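Local coordinates for protein hydroxynitrile lyase (Passiflora edulis, PDB 5Y02) that probably acts as a lyase on cyanohydrins and binds (R)-mandelonitrile in a pocket of its dimeric alpha/beta-barrel-type fold, at residues Glu5-Leu19 with Phe91-Ile105. Numbering follows the deposited sequence. Where two conformers were deposited one is given.
Sequences EIVRHIVFNRYKSQL and FFPACEKIVVLNYII. With MXN ((2R)-hydroxy(phenyl)ethanenitrile), chain M.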
loop_
_atom_site.group_PDB
_atom_site.type_symbol
_atom_site.label_atom_id
_atom_site.label_comp_id
_atom_site.label_asym_id
_atom_site.label_seq_id
_atom_site.Cartn_x
_atom_site.Cartn_y
_atom_site.Cartn_z
ATOM N N GLU A 5 -2.149 10.880 15.889
ATOM C CA GLU A 5 -1.357 10.472 14.712
ATOM C C GLU A 5 -1.618 8.987 14.380
ATOM O O GLU A 5 -0.877 8.093 14.798
ATOM C CB GLU A 5 0.147 10.744 14.914
ATOM C CG GLU A 5 0.518 12.146 15.396
ATOM C CD GLU A 5 0.098 13.271 14.468
ATOM O OE1 GLU A 5 0.012 14.423 14.948
ATOM O OE2 GLU A 5 -0.139 13.029 13.268
ATOM N N ILE A 6 -2.699 8.763 13.635
ATOM C CA ILE A 6 -3.089 7.441 13.111
ATOM C C ILE A 6 -2.103 6.930 12.034
ATOM O O ILE A 6 -1.725 7.675 11.128
ATOM C CB ILE A 6 -4.525 7.512 12.554
ATOM C CG1 ILE A 6 -5.510 7.644 13.724
ATOM C CG2 ILE A 6 -4.869 6.298 11.710
ATOM C CD1 ILE A 6 -6.843 8.256 13.343
ATOM N N VAL A 7 -1.746 5.652 12.136
ATOM C CA VAL A 7 -0.680 5.034 11.335
ATOM C C VAL A 7 -1.265 3.998 10.390
ATOM O O VAL A 7 -1.978 3.095 10.844
ATOM C CB VAL A 7 0.322 4.275 12.240
ATOM C CG1 VAL A 7 1.337 3.497 11.407
ATOM C CG2 VAL A 7 1.036 5.217 13.200
ATOM N N ARG A 8 -0.937 4.109 9.100
ATOM C CA ARG A 8 -1.280 3.105 8.112
ATOM C C ARG A 8 -0.116 2.139 7.964
ATOM O O ARG A 8 1.039 2.547 7.892
ATOM C CB ARG A 8 -1.584 3.738 6.757
ATOM C CG ARG A 8 -2.770 4.688 6.735
ATOM C CD ARG A 8 -4.096 3.927 6.762
ATOM N NE ARG A 8 -4.416 3.295 5.481
ATOM C CZ ARG A 8 -5.184 2.213 5.328
ATOM N NH1 ARG A 8 -5.711 1.565 6.373
ATOM N NH2 ARG A 8 -5.423 1.749 4.102
ATOM N N HIS A 9 -0.445 0.862 7.884
ATOM C CA HIS A 9 0.528 -0.210 7.780
ATOM C C HIS A 9 0.151 -0.978 6.515
ATOM O O HIS A 9 -0.885 -1.655 6.471
ATOM C CB HIS A 9 0.437 -1.080 9.038
ATOM C CG HIS A 9 1.274 -2.323 9.013
ATOM N ND1 HIS A 9 2.645 -2.301 9.141
ATOM C CD2 HIS A 9 0.920 -3.633 8.991
ATOM C CE1 HIS A 9 3.106 -3.541 9.144
ATOM N NE2 HIS A 9 2.083 -4.369 9.055
ATOM N N ILE A 10 0.988 -0.846 5.489
ATOM C CA ILE A 10 0.720 -1.443 4.192
ATOM C C ILE A 10 1.836 -2.393 3.822
ATOM O O ILE A 10 2.981 -2.002 3.795
ATOM C CB ILE A 10 0.591 -0.422 3.038
ATOM C CG1 ILE A 10 -0.312 0.751 3.419
ATOM C CG2 ILE A 10 0.075 -1.128 1.791
ATOM C CD1 ILE A 10 -1.743 0.421 3.706
ATOM N N VAL A 11 1.443 -3.609 3.469
ATOM C CA VAL A 11 2.325 -4.716 3.143
ATOM C C VAL A 11 2.013 -5.142 1.717
ATOM O O VAL A 11 0.850 -5.367 1.362
ATOM C CB VAL A 11 2.082 -5.901 4.089
ATOM C CG1 VAL A 11 2.969 -7.096 3.726
ATOM C CG2 VAL A 11 2.301 -5.460 5.529
ATOM N N PHE A 12 3.051 -5.243 0.894
ATOM C CA PHE A 12 2.949 -5.943 -0.399
ATOM C C PHE A 12 3.841 -7.191 -0.297
ATOM O O PHE A 12 4.959 -7.092 0.186
ATOM C CB PHE A 12 3.512 -5.132 -1.573
ATOM C CG PHE A 12 2.796 -3.851 -1.902
ATOM C CD1 PHE A 12 1.509 -3.567 -1.467
ATOM C CD2 PHE A 12 3.423 -2.945 -2.736
ATOM C CE1 PHE A 12 0.885 -2.393 -1.835
ATOM C CE2 PHE A 12 2.791 -1.769 -3.118
ATOM C CZ PHE A 12 1.524 -1.496 -2.661
ATOM N N ASN A 13 3.372 -8.343 -0.762
ATOM C CA ASN A 13 4.223 -9.525 -0.830
ATOM C C ASN A 13 3.983 -10.373 -2.070
ATOM O O ASN A 13 3.078 -10.122 -2.874
ATOM C CB ASN A 13 4.144 -10.368 0.471
ATOM C CG ASN A 13 3.034 -11.396 0.456
ATOM O OD1 ASN A 13 1.947 -11.137 -0.029
ATOM N ND2 ASN A 13 3.311 -12.592 1.011
ATOM N N ARG A 14 4.857 -11.361 -2.200
ATOM C CA ARG A 14 4.780 -12.418 -3.157
ATOM C C ARG A 14 5.149 -13.665 -2.368
ATOM O O ARG A 14 6.114 -13.635 -1.599
ATOM C CB ARG A 14 5.807 -12.196 -4.276
ATOM C CG ARG A 14 5.696 -13.191 -5.422
ATOM C CD ARG A 14 6.949 -13.145 -6.299
ATOM N NE ARG A 14 6.829 -14.163 -7.335
ATOM C CZ ARG A 14 6.124 -14.036 -8.461
ATOM N NH1 ARG A 14 5.472 -12.905 -8.759
ATOM N NH2 ARG A 14 6.062 -15.067 -9.313
ATOM N N TYR A 15 4.363 -14.720 -2.534
ATOM C CA TYR A 15 4.566 -15.974 -1.815
ATOM C C TYR A 15 5.575 -16.873 -2.503
ATOM O O TYR A 15 5.715 -16.854 -3.727
ATOM C CB TYR A 15 3.251 -16.724 -1.632
ATOM C CG TYR A 15 2.387 -16.069 -0.587
ATOM C CD1 TYR A 15 2.622 -16.304 0.769
ATOM C CD2 TYR A 15 1.372 -15.176 -0.940
ATOM C CE1 TYR A 15 1.859 -15.694 1.748
ATOM C CE2 TYR A 15 0.586 -14.570 0.033
ATOM C CZ TYR A 15 0.838 -14.824 1.370
ATOM O OH TYR A 15 0.103 -14.209 2.352
ATOM N N LYS A 16 6.245 -17.688 -1.692
ATOM C CA LYS A 16 7.159 -18.693 -2.225
ATOM C C LYS A 16 6.385 -19.668 -3.102
ATOM O O LYS A 16 5.268 -20.056 -2.771
ATOM C CB LYS A 16 7.811 -19.436 -1.083
ATOM C CG LYS A 16 8.638 -18.535 -0.182
ATOM C CD LYS A 16 10.104 -18.788 -0.286
ATOM C CE LYS A 16 10.851 -17.833 0.610
ATOM N NZ LYS A 16 12.192 -18.354 0.940
ATOM N N SER A 17 6.994 -20.080 -4.209
ATOM C CA SER A 17 6.309 -20.928 -5.176
ATOM C C SER A 17 6.019 -22.350 -4.665
ATOM O O SER A 17 5.137 -22.998 -5.211
ATOM C CB SER A 17 7.100 -20.995 -6.486
ATOM O OG SER A 17 8.247 -21.789 -6.309
ATOM N N GLN A 18 6.755 -22.858 -3.672
ATOM C CA GLN A 18 6.507 -24.232 -3.216
ATOM C C GLN A 18 5.263 -24.380 -2.351
ATOM O O GLN A 18 4.827 -25.493 -2.105
ATOM C CB GLN A 18 7.735 -24.844 -2.502
ATOM C CG GLN A 18 7.877 -24.526 -1.025
ATOM C CD GLN A 18 9.240 -24.938 -0.468
ATOM O OE1 GLN A 18 10.266 -24.384 -0.866
ATOM N NE2 GLN A 18 9.255 -25.915 0.444
ATOM N N LEU A 19 4.695 -23.275 -1.875
ATOM C CA LEU A 19 3.522 -23.345 -0.982
ATOM C C LEU A 19 2.239 -23.696 -1.723
ATOM O O LEU A 19 1.958 -23.153 -2.790
ATOM C CB LEU A 19 3.330 -22.026 -0.215
ATOM C CG LEU A 19 4.447 -21.721 0.788
ATOM C CD1 LEU A 19 4.384 -20.273 1.259
ATOM C CD2 LEU A 19 4.361 -22.683 1.965
ATOM N N PHE A 91 4.603 -16.158 8.481
ATOM C CA PHE A 91 4.435 -15.191 7.404
ATOM C C PHE A 91 5.731 -14.838 6.664
ATOM O O PHE A 91 5.775 -14.944 5.450
ATOM C CB PHE A 91 3.766 -13.930 7.920
ATOM C CG PHE A 91 3.444 -12.951 6.837
ATOM C CD1 PHE A 91 2.486 -13.258 5.879
ATOM C CD2 PHE A 91 4.108 -11.727 6.766
ATOM C CE1 PHE A 91 2.186 -12.359 4.860
ATOM C CE2 PHE A 91 3.814 -10.825 5.760
ATOM C CZ PHE A 91 2.855 -11.138 4.813
ATOM N N PHE A 92 6.764 -14.406 7.384
ATOM C CA PHE A 92 7.984 -13.922 6.724
ATOM C C PHE A 92 8.704 -15.011 5.921
ATOM O O PHE A 92 9.113 -14.752 4.791
ATOM C CB PHE A 92 8.923 -13.204 7.717
ATOM C CG PHE A 92 8.337 -11.918 8.262
ATOM C CD1 PHE A 92 7.935 -10.907 7.399
ATOM C CD2 PHE A 92 8.195 -11.718 9.627
ATOM C CE1 PHE A 92 7.369 -9.738 7.878
ATOM C CE2 PHE A 92 7.653 -10.538 10.122
ATOM C CZ PHE A 92 7.233 -9.542 9.243
ATOM N N PRO A 93 8.809 -16.242 6.470
ATOM C CA PRO A 93 9.422 -17.321 5.665
ATOM C C PRO A 93 8.613 -17.735 4.433
ATOM O O PRO A 93 9.190 -18.277 3.467
ATOM C CB PRO A 93 9.573 -18.476 6.673
ATOM C CG PRO A 93 9.621 -17.778 8.006
ATOM C CD PRO A 93 8.586 -16.682 7.858
ATOM N N ALA A 94 7.303 -17.451 4.435
ATOM C CA ALA A 94 6.439 -17.726 3.278
ATOM C C ALA A 94 6.573 -16.695 2.146
ATOM O O ALA A 94 6.058 -16.930 1.047
ATOM C CB ALA A 94 4.995 -17.838 3.710
ATOM N N CYS A 95 7.253 -15.576 2.411
ATOM C CA CYS A 95 7.395 -14.476 1.450
ATOM C C CYS A 95 8.602 -14.690 0.551
ATOM O O CYS A 95 9.748 -14.765 1.029
ATOM C CB CYS A 95 7.536 -13.126 2.158
ATOM S SG CYS A 95 6.102 -12.548 3.090
ATOM N N GLU A 96 8.352 -14.788 -0.751
ATOM C CA GLU A 96 9.446 -14.702 -1.729
ATOM C C GLU A 96 10.046 -13.293 -1.675
ATOM O O GLU A 96 11.271 -13.109 -1.643
ATOM C CB GLU A 96 8.932 -15.047 -3.126
ATOM C CG GLU A 96 9.973 -14.976 -4.223
ATOM C CD GLU A 96 11.141 -15.914 -3.982
ATOM O OE1 GLU A 96 10.948 -17.031 -3.435
ATOM O OE2 GLU A 96 12.259 -15.513 -4.336
ATOM N N LYS A 97 9.170 -12.291 -1.635
ATOM C CA LYS A 97 9.593 -10.954 -1.279
ATOM C C LYS A 97 8.504 -10.163 -0.583
ATOM O O LYS A 97 7.351 -10.577 -0.541
ATOM C CB LYS A 97 10.137 -10.215 -2.488
ATOM C CG LYS A 97 9.196 -10.151 -3.661
ATOM C CD LYS A 97 9.931 -9.526 -4.829
ATOM C CE LYS A 97 8.992 -9.051 -5.917
ATOM N NZ LYS A 97 9.728 -8.060 -6.761
ATOM N N ILE A 98 8.902 -9.032 -0.016
ATOM C CA ILE A 98 7.991 -8.238 0.802
ATOM C C ILE A 98 8.477 -6.795 0.836
ATOM O O ILE A 98 9.681 -6.538 0.801
ATOM C CB ILE A 98 7.862 -8.825 2.224
ATOM C CG1 ILE A 98 6.783 -8.076 3.030
ATOM C CG2 ILE A 98 9.201 -8.808 2.960
ATOM C CD1 ILE A 98 6.517 -8.673 4.382
ATOM N N VAL A 99 7.536 -5.858 0.842
ATOM C CA VAL A 99 7.832 -4.472 1.169
ATOM C C VAL A 99 6.715 -3.973 2.091
ATOM O O VAL A 99 5.540 -4.294 1.867
ATOM C CB VAL A 99 7.999 -3.579 -0.077
ATOM C CG1 VAL A 99 6.777 -3.634 -0.977
ATOM C CG2 VAL A 99 8.309 -2.143 0.303
ATOM N N VAL A 100 7.105 -3.227 3.119
ATOM C CA VAL A 100 6.178 -2.712 4.130
ATOM C C VAL A 100 6.461 -1.237 4.359
ATOM O O VAL A 100 7.596 -0.861 4.599
ATOM C CB VAL A 100 6.321 -3.473 5.470
ATOM C CG1 VAL A 100 5.218 -3.063 6.429
ATOM C CG2 VAL A 100 6.266 -4.985 5.245
ATOM N N LEU A 101 5.434 -0.391 4.267
ATOM C CA LEU A 101 5.565 0.987 4.668
ATOM C C LEU A 101 4.597 1.245 5.812
ATOM O O LEU A 101 3.486 0.714 5.810
ATOM C CB LEU A 101 5.303 1.957 3.525
ATOM C CG LEU A 101 6.569 2.298 2.696
ATOM C CD1 LEU A 101 6.941 1.105 1.828
ATOM C CD2 LEU A 101 6.352 3.528 1.837
ATOM N N ASN A 102 5.047 2.048 6.765
ATOM C CA ASN A 102 4.215 2.518 7.874
ATOM C C ASN A 102 4.248 4.025 7.846
ATOM O O ASN A 102 5.331 4.588 7.809
ATOM C CB ASN A 102 4.806 2.045 9.192
ATOM C CG ASN A 102 4.697 0.552 9.359
ATOM O OD1 ASN A 102 3.610 0.035 9.550
ATOM N ND2 ASN A 102 5.818 -0.145 9.262
ATOM N N TYR A 103 3.089 4.686 7.841
ATOM C CA TYR A 103 3.072 6.155 7.718
ATOM C C TYR A 103 1.881 6.799 8.390
ATOM O O TYR A 103 0.801 6.186 8.485
ATOM C CB TYR A 103 3.101 6.595 6.248
ATOM C CG TYR A 103 2.028 5.970 5.398
ATOM C CD1 TYR A 103 2.211 4.686 4.891
ATOM C CD2 TYR A 103 0.852 6.641 5.084
ATOM C CE1 TYR A 103 1.270 4.086 4.100
ATOM C CE2 TYR A 103 -0.114 6.032 4.269
ATOM C CZ TYR A 103 0.122 4.747 3.786
ATOM O OH TYR A 103 -0.771 4.044 2.982
ATOM N N ILE A 104 2.088 8.049 8.808
ATOM C CA ILE A 104 1.008 8.900 9.281
ATOM C C ILE A 104 0.286 9.450 8.057
ATOM O O ILE A 104 0.926 9.766 7.058
ATOM C CB ILE A 104 1.563 10.049 10.153
ATOM C CG1 ILE A 104 2.171 9.474 11.443
ATOM C CG2 ILE A 104 0.503 11.113 10.440
ATOM C CD1 ILE A 104 1.231 8.627 12.267
ATOM N N ILE A 105 -1.027 9.592 8.160
ATOM C CA ILE A 105 -1.865 10.091 7.062
ATOM C C ILE A 105 -1.751 11.593 6.875
ATOM O O ILE A 105 -1.823 12.366 7.846
ATOM C CB ILE A 105 -3.346 9.725 7.309
ATOM C CG1 ILE A 105 -3.526 8.218 7.167
ATOM C CG2 ILE A 105 -4.295 10.468 6.356
ATOM C CD1 ILE A 105 -4.692 7.659 7.967
HETATM C C1 MXN M . 2.832 -8.612 10.100
HETATM C C2 MXN M . 3.849 -9.562 10.100
HETATM C C3 MXN M . 4.122 -10.313 11.244
HETATM C C4 MXN M . 3.358 -10.115 12.389
HETATM C C5 MXN M . 2.351 -9.161 12.404
HETATM C C6 MXN M . 2.080 -8.408 11.267
HETATM C C7 MXN M . 2.615 -7.813 8.866
HETATM C C8 MXN M . 3.878 -7.073 8.642
HETATM N N9 MXN M . 4.878 -6.492 8.477
HETATM O O10 MXN M . 1.528 -6.884 9.040
HETATM O O HOH W 1 -2.962 9.983 10.624
HETATM O O HOH W 2 9.357 -18.617 -4.934
#
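H9 and N102 face each other as a non-hydrogen-bonded pair where strands 7-15 and 97-104 run antiparallel, 164° between their directions, in the sheet of a dimeric alpha/beta-barrel (Dabb) domain. With CG of H9 anti to its own N (chi1 173°), the imidazole lies beside the N102 amide, the two planes 14° apart. From CB outward, CB and CG of H9 each come within 3.4 Å of N102 OD1, and ND1 donates to that oxygen at 2.6 Å, in the ring plane. CE1 meets CG1 of V100 at 3.5 Å, CD2 approaches the hydroxyl O10 of bound (R)-mandelonitrile to 3.3 Å, and NE2 is hydrogen-bonded to that same O10 at 2.6 Å. N102 thus probably orients the ring from the second shell; its ND2 is in turn held by E55 of the second subunit. A leucine in place of H9 would probably leave N102 OD1 and the ligand hydroxyl without their shared partner. On this pocket-lining face CG2 of V11 also meets the nitrile carbon C8. The other face carries R8, whose CB makes a CH-pi contact over the Y103 ring, 3.8 Å from its centroid, while its guanidinium pairs with E66 of both subunits. A classic beta bulge, with a one-residue register shift, sets E96 and K97 both against R14, and beyond it K16 N donates to A94 O at 2.8 Å.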